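Local atomic coordinates of mandelate racemase/muconate lactonizing enzyme-like protein (Roseovarius sp. TM1035, PDB entry 3RCY), a protein that belongs to the enolase superfamily, binds magnesium, and probably catalyses an isomerase-type reaction that begins by drawing a proton from a carboxylate substrate. Residues T145-A151 with E191-I196; H179-D185 with S393-T397. All blocks are in the same frame, centred on the assembly; numbering follows the deposited sequence.

Interaction 1: T145-A151 with E191-I196; sequences TSADMAA and EFCRKI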
ATOM      1  N   THR A 145     -15.133  19.181 -36.120  1.00 21.94           N
ATOM      2  CA  THR A 145     -14.877  20.224 -35.127  1.00 21.62           C
ATOM      3  C   THR A 145     -16.036  21.219 -34.965  1.00 20.72           C
ATOM      4  O   THR A 145     -15.867  22.278 -34.364  1.00 20.92           O
ATOM      5  CB  THR A 145     -13.576  20.991 -35.439  1.00 22.28           C
ATOM      6  OG1 THR A 145     -13.622  21.464 -36.787  1.00 28.40           O
ATOM      7  CG2 THR A 145     -12.355  20.084 -35.256  1.00 28.05           C
ATOM      8  N   SER A 146     -17.206  20.872 -35.496  1.00 19.85           N
ATOM      9  CA  SER A 146     -18.400  21.695 -35.336  1.00 19.78           C
ATOM     10  C   SER A 146     -19.344  21.157 -34.252  1.00 19.33           C
ATOM     11  O   SER A 146     -20.019  20.147 -34.464  1.00 19.16           O
ATOM     12  CB  SER A 146     -19.158  21.796 -36.661  1.00 20.16           C
ATOM     13  OG  SER A 146     -20.355  22.534 -36.483  1.00 20.56           O
ATOM     14  N   ALA A 147     -19.405  21.838 -33.107  1.00 19.02           N
ATOM     15  CA  ALA A 147     -20.337  21.463 -32.034  1.00 18.54           C
ATOM     16  C   ALA A 147     -21.787  21.575 -32.494  1.00 19.32           C
ATOM     17  O   ALA A 147     -22.603  20.708 -32.196  1.00 19.13           O
ATOM     18  CB  ALA A 147     -20.100  22.305 -30.781  1.00 17.84           C
ATOM     19  N   ASP A 148     -22.092  22.645 -33.228  1.00 20.63           N
ATOM     20  CA  ASP A 148     -23.417  22.852 -33.815  1.00 21.94           C
ATOM     21  C   ASP A 148     -23.884  21.656 -34.650  1.00 21.07           C
ATOM     22  O   ASP A 148     -24.995  21.163 -34.453  1.00 20.83           O
ATOM     23  CB  ASP A 148     -23.452  24.147 -34.646  1.00 23.97           C
ATOM     24  CG  ASP A 148     -23.560  25.402 -33.781  1.00 27.80           C
ATOM     25  OD1 ASP A 148     -23.692  25.290 -32.549  1.00 25.07           O
ATOM     26  OD2 ASP A 148     -23.530  26.517 -34.339  1.00 26.22           O
ATOM     27  N   MET A 149     -23.034  21.192 -35.566  1.00 20.61           N
ATOM     28  CA  MET A 149     -23.371  20.046 -36.417  1.00 20.45           C
ATOM     29  C   MET A 149     -23.476  18.750 -35.618  1.00 19.45           C
ATOM     30  O   MET A 149     -24.395  17.966 -35.830  1.00 19.42           O
ATOM     31  CB  MET A 149     -22.368  19.887 -37.561  1.00 21.60           C
ATOM     32  CG  MET A 149     -22.404  21.019 -38.600  1.00 22.61           C
ATOM     33  SD  MET A 149     -21.261  20.694 -39.961  1.00 23.89           S
ATOM     34  CE  MET A 149     -20.697  22.364 -40.307  1.00 23.37           C
ATOM     35  N   ALA A 150     -22.541  18.536 -34.692  1.00 18.41           N
ATOM     36  CA  ALA A 150     -22.606  17.381 -33.804  1.00 17.68           C
ATOM     37  C   ALA A 150     -23.935  17.347 -33.038  1.00 17.16           C
ATOM     38  O   ALA A 150     -24.557  16.299 -32.936  1.00 16.60           O
ATOM     39  CB  ALA A 150     -21.417  17.368 -32.840  1.00 17.26           C
ATOM     40  N   ALA A 151     -24.370  18.497 -32.520  1.00 17.38           N
ATOM     41  CA  ALA A 151     -25.640  18.564 -31.803  1.00 17.83           C
ATOM     42  C   ALA A 151     -26.832  18.182 -32.694  1.00 18.39           C
ATOM     43  O   ALA A 151     -27.759  17.525 -32.225  1.00 18.63           O
ATOM     44  CB  ALA A 151     -25.842  19.937 -31.163  1.00 18.08           C
ATOM     45  N   GLU A 191     -17.624  22.955 -25.365  1.00 16.11           N
ATOM     46  CA  GLU A 191     -18.676  23.385 -26.287  1.00 16.35           C
ATOM     47  C   GLU A 191     -19.502  22.206 -26.831  1.00 15.74           C
ATOM     48  O   GLU A 191     -20.734  22.278 -26.879  1.00 15.93           O
ATOM     49  CB  GLU A 191     -18.094  24.211 -27.442  1.00 17.15           C
ATOM     50  CG  GLU A 191     -19.173  24.902 -28.280  1.00 23.67           C
ATOM     51  CD  GLU A 191     -18.666  25.471 -29.595  1.00 18.86           C
ATOM     52  OE1 GLU A 191     -17.450  25.374 -29.879  1.00 24.25           O
ATOM     53  OE2 GLU A 191     -19.500  26.019 -30.355  1.00 24.50           O
ATOM     54  N   PHE A 192     -18.824  21.135 -27.247  1.00 15.08           N
ATOM     55  CA  PHE A 192     -19.495  19.906 -27.692  1.00 14.43           C
ATOM     56  C   PHE A 192     -20.421  19.335 -26.606  1.00 14.39           C
ATOM     57  O   PHE A 192     -21.595  19.080 -26.864  1.00 13.93           O
ATOM     58  CB  PHE A 192     -18.474  18.833 -28.097  1.00 13.34           C
ATOM     59  CG  PHE A 192     -18.162  18.789 -29.580  1.00 16.29           C
ATOM     60  CD1 PHE A 192     -17.507  19.852 -30.216  1.00 13.07           C
ATOM     61  CD2 PHE A 192     -18.474  17.653 -30.329  1.00 13.04           C
ATOM     62  CE1 PHE A 192     -17.197  19.794 -31.577  1.00 16.46           C
ATOM     63  CE2 PHE A 192     -18.171  17.587 -31.700  1.00 16.10           C
ATOM     64  CZ  PHE A 192     -17.531  18.662 -32.325  1.00 13.09           C
ATOM     65  N   CYS A 193     -19.886  19.130 -25.401  1.00 14.48           N
ATOM     66  CA  CYS A 193     -20.678  18.573 -24.308  1.00 14.81           C
ATOM     67  C   CYS A 193     -21.880  19.453 -23.986  1.00 15.49           C
ATOM     68  O   CYS A 193     -22.986  18.947 -23.829  1.00 15.26           O
ATOM     69  CB  CYS A 193     -19.827  18.358 -23.050  1.00 14.12           C
ATOM     70  SG  CYS A 193     -18.652  16.994 -23.177  1.00 16.01           S
ATOM     71  N   ARG A 194     -21.658  20.764 -23.901  1.00 16.36           N
ATOM     72  CA  ARG A 194     -22.731  21.712 -23.584  1.00 17.54           C
ATOM     73  C   ARG A 194     -23.855  21.661 -24.630  1.00 17.41           C
ATOM     74  O   ARG A 194     -25.035  21.541 -24.277  1.00 16.83           O
ATOM     75  CB  ARG A 194     -22.172  23.145 -23.442  1.00 19.17           C
ATOM     76  CG  ARG A 194     -23.240  24.223 -23.180  1.00 27.17           C
ATOM     77  CD  ARG A 194     -22.645  25.624 -22.939  1.00 21.90           C
ATOM     78  NE  ARG A 194     -21.738  26.087 -23.998  1.00 28.28           N
ATOM     79  CZ  ARG A 194     -22.110  26.786 -25.075  1.00 24.12           C
ATOM     80  NH1 ARG A 194     -23.389  27.111 -25.264  1.00 29.07           N
ATOM     81  NH2 ARG A 194     -21.200  27.167 -25.968  1.00 28.74           N
ATOM     82  N   LYS A 195     -23.480  21.746 -25.907  1.00 17.29           N
ATOM     83  CA  LYS A 195     -24.459  21.780 -26.998  1.00 17.58           C
ATOM     84  C   LYS A 195     -25.152  20.434 -27.227  1.00 17.13           C
ATOM     85  O   LYS A 195     -26.352  20.390 -27.521  1.00 16.96           O
ATOM     86  CB  LYS A 195     -23.836  22.329 -28.288  1.00 17.86           C
ATOM     87  CG  LYS A 195     -23.489  23.817 -28.168  1.00 20.89           C
ATOM     88  CD  LYS A 195     -22.999  24.423 -29.464  1.00 19.16           C
ATOM     89  CE  LYS A 195     -22.742  25.910 -29.260  1.00 21.47           C
ATOM     90  NZ  LYS A 195     -22.198  26.553 -30.479  1.00 20.50           N
ATOM     91  N   ILE A 196     -24.402  19.344 -27.083  1.00 16.45           N
ATOM     92  CA  ILE A 196     -24.987  18.007 -27.218  1.00 16.21           C
ATOM     93  C   ILE A 196     -25.929  17.704 -26.046  1.00 16.18           C
ATOM     94  O   ILE A 196     -27.030  17.193 -26.259  1.00 16.16           O
ATOM     95  CB  ILE A 196     -23.909  16.902 -27.439  1.00 15.85           C
ATOM     96  CG1 ILE A 196     -23.207  17.116 -28.789  1.00 14.46           C
ATOM     97  CG2 ILE A 196     -24.533  15.495 -27.404  1.00 14.10           C
ATOM     98  CD1 ILE A 196     -21.854  16.397 -28.936  1.00 15.29           C
TER
HETATM   99  O   HOH W   1     -17.939  24.351 -32.693  1.00 19.44           O

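Interaction 2: H179-D185 with S393-T397; sequences HMPAMTD and SCDYT. With GOL (glycerol), chain J.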
ATOM      1  N   HIS A 179       0.112  13.727 -25.436  1.00 13.21           N
ATOM      2  CA  HIS A 179       0.447  15.149 -25.462  1.00 13.39           C
ATOM      3  C   HIS A 179      -0.507  15.939 -24.578  1.00 13.08           C
ATOM      4  O   HIS A 179      -1.523  15.410 -24.124  1.00 13.01           O
ATOM      5  CB  HIS A 179       0.488  15.716 -26.903  1.00 13.89           C
ATOM      6  CG  HIS A 179      -0.825  15.654 -27.625  1.00 14.59           C
ATOM      7  ND1 HIS A 179      -1.099  14.708 -28.589  1.00 14.25           N
ATOM      8  CD2 HIS A 179      -1.934  16.427 -27.532  1.00 14.22           C
ATOM      9  CE1 HIS A 179      -2.321  14.897 -29.056  1.00 14.31           C
ATOM     10  NE2 HIS A 179      -2.851  15.931 -28.427  1.00 14.91           N
ATOM     11  N   MET A 180      -0.175  17.197 -24.323  1.00 12.97           N
ATOM     12  CA  MET A 180      -1.057  18.081 -23.567  1.00 13.66           C
ATOM     13  C   MET A 180      -2.064  18.694 -24.540  1.00 13.84           C
ATOM     14  O   MET A 180      -1.670  19.166 -25.604  1.00 14.45           O
ATOM     15  CB  MET A 180      -0.227  19.169 -22.869  1.00 14.00           C
ATOM     16  CG  MET A 180      -1.018  20.149 -22.008  1.00 11.30           C
ATOM     17  SD  MET A 180      -1.597  19.451 -20.451  1.00 14.18           S
ATOM     18  CE  MET A 180      -0.082  19.419 -19.465  1.00 11.04           C
ATOM     19  N   PRO A 181      -3.368  18.678 -24.198  1.00 13.76           N
ATOM     20  CA  PRO A 181      -4.335  19.345 -25.080  1.00 13.84           C
ATOM     21  C   PRO A 181      -4.045  20.842 -25.203  1.00 14.31           C
ATOM     22  O   PRO A 181      -3.542  21.465 -24.258  1.00 13.88           O
ATOM     23  CB  PRO A 181      -5.678  19.142 -24.357  1.00 13.75           C
ATOM     24  CG  PRO A 181      -5.291  18.949 -22.897  1.00 11.91           C
ATOM     25  CD  PRO A 181      -4.011  18.149 -22.979  1.00 13.40           C
ATOM     26  N   ALA A 182      -4.353  21.406 -26.368  1.00 14.79           N
ATOM     27  CA  ALA A 182      -4.361  22.851 -26.542  1.00 15.65           C
ATOM     28  C   ALA A 182      -5.565  23.402 -25.771  1.00 16.06           C
ATOM     29  O   ALA A 182      -6.511  22.661 -25.516  1.00 15.52           O
ATOM     30  CB  ALA A 182      -4.474  23.179 -28.009  1.00 15.80           C
ATOM     31  N   MET A 183      -5.523  24.684 -25.390  1.00 16.79           N
ATOM     32  CA  MET A 183      -6.676  25.337 -24.759  1.00 17.43           C
ATOM     33  C   MET A 183      -7.915  25.262 -25.650  1.00 16.98           C
ATOM     34  O   MET A 183      -9.032  25.114 -25.156  1.00 17.00           O
ATOM     35  CB  MET A 183      -6.374  26.801 -24.407  1.00 19.26           C
ATOM     36  CG  MET A 183      -5.651  27.010 -23.070  1.00 25.69           C
ATOM     37  SD  MET A 183      -6.493  26.314 -21.618  1.00 21.38           S
ATOM     38  CE  MET A 183      -8.045  27.217 -21.639  1.00 25.58           C
ATOM     39  N   THR A 184      -7.707  25.345 -26.960  1.00 16.50           N
ATOM     40  CA  THR A 184      -8.797  25.199 -27.930  1.00 16.64           C
ATOM     41  C   THR A 184      -9.418  23.794 -27.938  1.00 16.12           C
ATOM     42  O   THR A 184     -10.614  23.665 -28.167  1.00 16.10           O
ATOM     43  CB  THR A 184      -8.352  25.571 -29.360  1.00 16.97           C
ATOM     44  OG1 THR A 184      -7.153  24.862 -29.673  1.00 17.95           O
ATOM     45  CG2 THR A 184      -8.102  27.081 -29.478  1.00 18.34           C
ATOM     46  N   ASP A 185      -8.613  22.757 -27.691  1.00 15.82           N
ATOM     47  CA  ASP A 185      -9.129  21.382 -27.540  1.00 15.49           C
ATOM     48  C   ASP A 185     -10.047  21.273 -26.327  1.00 15.60           C
ATOM     49  O   ASP A 185     -11.096  20.615 -26.370  1.00 15.98           O
ATOM     50  CB  ASP A 185      -7.984  20.362 -27.391  1.00 15.50           C
ATOM     51  CG  ASP A 185      -7.093  20.290 -28.621  1.00 18.27           C
ATOM     52  OD1 ASP A 185      -7.618  20.425 -29.739  1.00 15.79           O
ATOM     53  OD2 ASP A 185      -5.870  20.081 -28.470  1.00 16.01           O
ATOM     54  N   SER A 393       2.647  16.970 -35.068  1.00 44.99           N
ATOM     55  CA  SER A 393       2.286  17.203 -33.667  1.00 45.94           C
ATOM     56  C   SER A 393       0.944  17.927 -33.524  1.00 46.87           C
ATOM     57  O   SER A 393       0.414  18.471 -34.502  1.00 46.98           O
ATOM     58  CB  SER A 393       3.386  18.004 -32.964  1.00 46.23           C
ATOM     59  OG  SER A 393       3.426  19.335 -33.451  1.00 51.03           O
ATOM     60  N   CYS A 394       0.407  17.919 -32.301  1.00 47.48           N
ATOM     61  CA  CYS A 394      -0.768  18.711 -31.939  1.00 48.30           C
ATOM     62  C   CYS A 394      -0.543  20.195 -32.268  1.00 49.41           C
ATOM     63  O   CYS A 394       0.551  20.728 -32.051  1.00 49.53           O
ATOM     64  CB  CYS A 394      -1.088  18.533 -30.450  1.00 48.11           C
ATOM     65  SG  CYS A 394      -2.481  19.527 -29.822  1.00 49.70           S
ATOM     66  N   ASP A 395      -1.580  20.846 -32.796  1.00 50.20           N
ATOM     67  CA  ASP A 395      -1.499  22.250 -33.206  1.00 51.29           C
ATOM     68  C   ASP A 395      -1.885  23.193 -32.060  1.00 51.89           C
ATOM     69  O   ASP A 395      -3.012  23.145 -31.545  1.00 51.80           O
ATOM     70  CB  ASP A 395      -2.385  22.500 -34.438  1.00 51.69           C
ATOM     71  CG  ASP A 395      -1.990  23.759 -35.217  1.00 59.88           C
ATOM     72  OD1 ASP A 395      -1.490  24.738 -34.613  1.00 52.47           O
ATOM     73  OD2 ASP A 395      -2.191  23.771 -36.449  1.00 52.45           O
ATOM     74  N   TYR A 396      -0.942  24.042 -31.664  1.00 52.45           N
ATOM     75  CA  TYR A 396      -1.186  25.037 -30.612  1.00 52.95           C
ATOM     76  C   TYR A 396      -1.348  26.448 -31.195  1.00 54.14           C
ATOM     77  O   TYR A 396      -1.785  27.372 -30.503  1.00 54.23           O
ATOM     78  CB  TYR A 396      -0.106  24.959 -29.516  1.00 52.33           C
ATOM     79  CG  TYR A 396       0.009  23.566 -28.932  1.00 46.06           C
ATOM     80  CD1 TYR A 396      -0.900  23.114 -27.967  1.00 51.36           C
ATOM     81  CD2 TYR A 396       1.001  22.680 -29.374  1.00 51.64           C
ATOM     82  CE1 TYR A 396      -0.818  21.822 -27.447  1.00 45.28           C
ATOM     83  CE2 TYR A 396       1.097  21.385 -28.855  1.00 45.49           C
ATOM     84  CZ  TYR A 396       0.181  20.965 -27.892  1.00 50.98           C
ATOM     85  OH  TYR A 396       0.265  19.694 -27.376  1.00 44.76           O
ATOM     86  N   THR A 397      -1.016  26.590 -32.478  1.00 55.07           N
ATOM     87  CA  THR A 397      -1.278  27.819 -33.229  1.00 56.13           C
ATOM     88  C   THR A 397      -2.607  27.687 -33.975  1.00 56.34           C
ATOM     89  O   THR A 397      -3.467  28.563 -33.893  1.00 56.65           O
ATOM     90  CB  THR A 397      -0.147  28.119 -34.242  1.00 56.65           C
ATOM     91  OG1 THR A 397       1.124  27.989 -33.596  1.00 58.35           O
ATOM     92  CG2 THR A 397      -0.286  29.537 -34.818  1.00 58.78           C
TER
HETATM   93  C1  GOL J 502      -3.825  26.517 -27.983  1.00 38.92           C
HETATM   94  O1  GOL J 502      -5.153  26.740 -27.605  1.00 21.48           O
HETATM   95  C2  GOL J 502      -3.003  27.576 -27.294  1.00 21.52           C
HETATM   96  O2  GOL J 502      -2.002  27.973 -28.195  1.00 39.94           O
HETATM   97  C3  GOL J 502      -2.380  27.071 -25.997  1.00 39.04           C
HETATM   98  O3  GOL J 502      -2.989  25.883 -25.543  1.00 19.45           O
HETATM   99  O   HOH W   2       2.382  18.151 -25.220  1.00 14.80           O
HETATM  100  O   HOH W   3      -4.902  25.939 -30.819  1.00 27.54           O

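Interaction 1: T145-A151 with E191-I196
K195 reaches past A147 to D148, its side chain crossing that of the aspartate at a slant. Its CB lies 4.2 Å from A151 CB; CG is anti to the carbonyl carbon (chi1 -68°) and the chain runs extended from there, which carries CD to 3.8 Å from A147 CB. CE passes D148 OD1, and NZ forms salt bridges with both carboxylates: it meets D148 OD1 at 2.8 Å from above the aspartate's carboxylate plane, and E191 OE2 at 2.8 Å on its anti lone pair. Beneath this network the F192 ring receives A147 CA over one face, 3.9 Å from its centroid, while A150 CB approaches CE2 obliquely. Water 1 accepts from A147 N at 2.9 Å and gives E191 OE1 a weak bond. The axes of segments 147-151 and 191-196 come within 8.7 Å, crossing at -37°, with A147 and A151 of the first helix nearest F192 and I196 of the second. A methionine in place of K195 would probably leave the neighbouring carboxylates of D148 and E191 without their shared cation. Neighbouring helices of the enolase-type barrel thus meet through an apolar layer, backed by F167 of strand 164-167, and an ionic rim whose ammonium probably offsets the repulsion of two acids.

Interaction 2: H179-D185 with S393-T397
The backbones of H179-D185 and S393-T397 come nearest at A182 and Y396, their CA atoms 5.6 Å apart, the first entering helix 183-200 and the second without regular structure. Y396 does most of the gripping. Its CG lies anti to the carbonyl carbon (chi1 -55°), which lays the ring alongside the turn before the helix, and the hydroxyl donates to M180 O at 2.7 Å. The bond lies in the carbonyl plane, with a C=O...donor angle of 152°, and M180 O also sits at the edge of the tyrosine ring. A182 CB approaches the ring obliquely, 3.6 Å from Y396 CD1. Water 2 accepts from M180 N and gives the tyrosine hydroxyl a weak bond.

C394 turns to the other aromatic group: its CB stands over one face of the H179 imidazole, 3.8 Å from the centroid, a CH-pi contact offset toward the rim. With SG anti to the backbone N (chi1 177°), the sulfur lies oblique to that ring and 3.7 Å from D185 OD2. The same carboxylate oxygen accepts from A182 N at 2.9 Å, closing the start of the helix back on its N-cap residue. F214 also meets the histidine ring, their planes steeply inclined.

A glycerol, probably from the crystallisation liquor, sits against the first turn: M183 N donates to its O3 at 2.8 Å, and T184 N to its O1. It also bonds D202, K203 and D205 of the second subunit, while R127 of that subunit makes a cation-pi contact with Y396. The last modelled segment is therefore held to the helix entrance by one direct hydrogen bond and aromatic packing, at a subunit interface where glycerol takes up the helix's first N-H groups.

In the fold
Helix 183-200 is common to both contacts: interaction 2 lies at its N-terminal end, interaction 1 farther along it. Their centres are 19 Å apart and their nearest atoms about 7 Å, so they do not touch. Along the chain the segments alternate, 145-151, 179-185, 191-196 and 393-397, so the pairings cross. Interaction 1 joins helices 147-159 and 183-200, which flank parallel strand 164-167 in the enolase-type barrel. Interaction 2 brings back the end of the modelled chain, well beyond helix 372-376, where the second subunit also packs. One helix thus serves both the packing within the barrel and the fastening of the last modelled segment at a subunit interface.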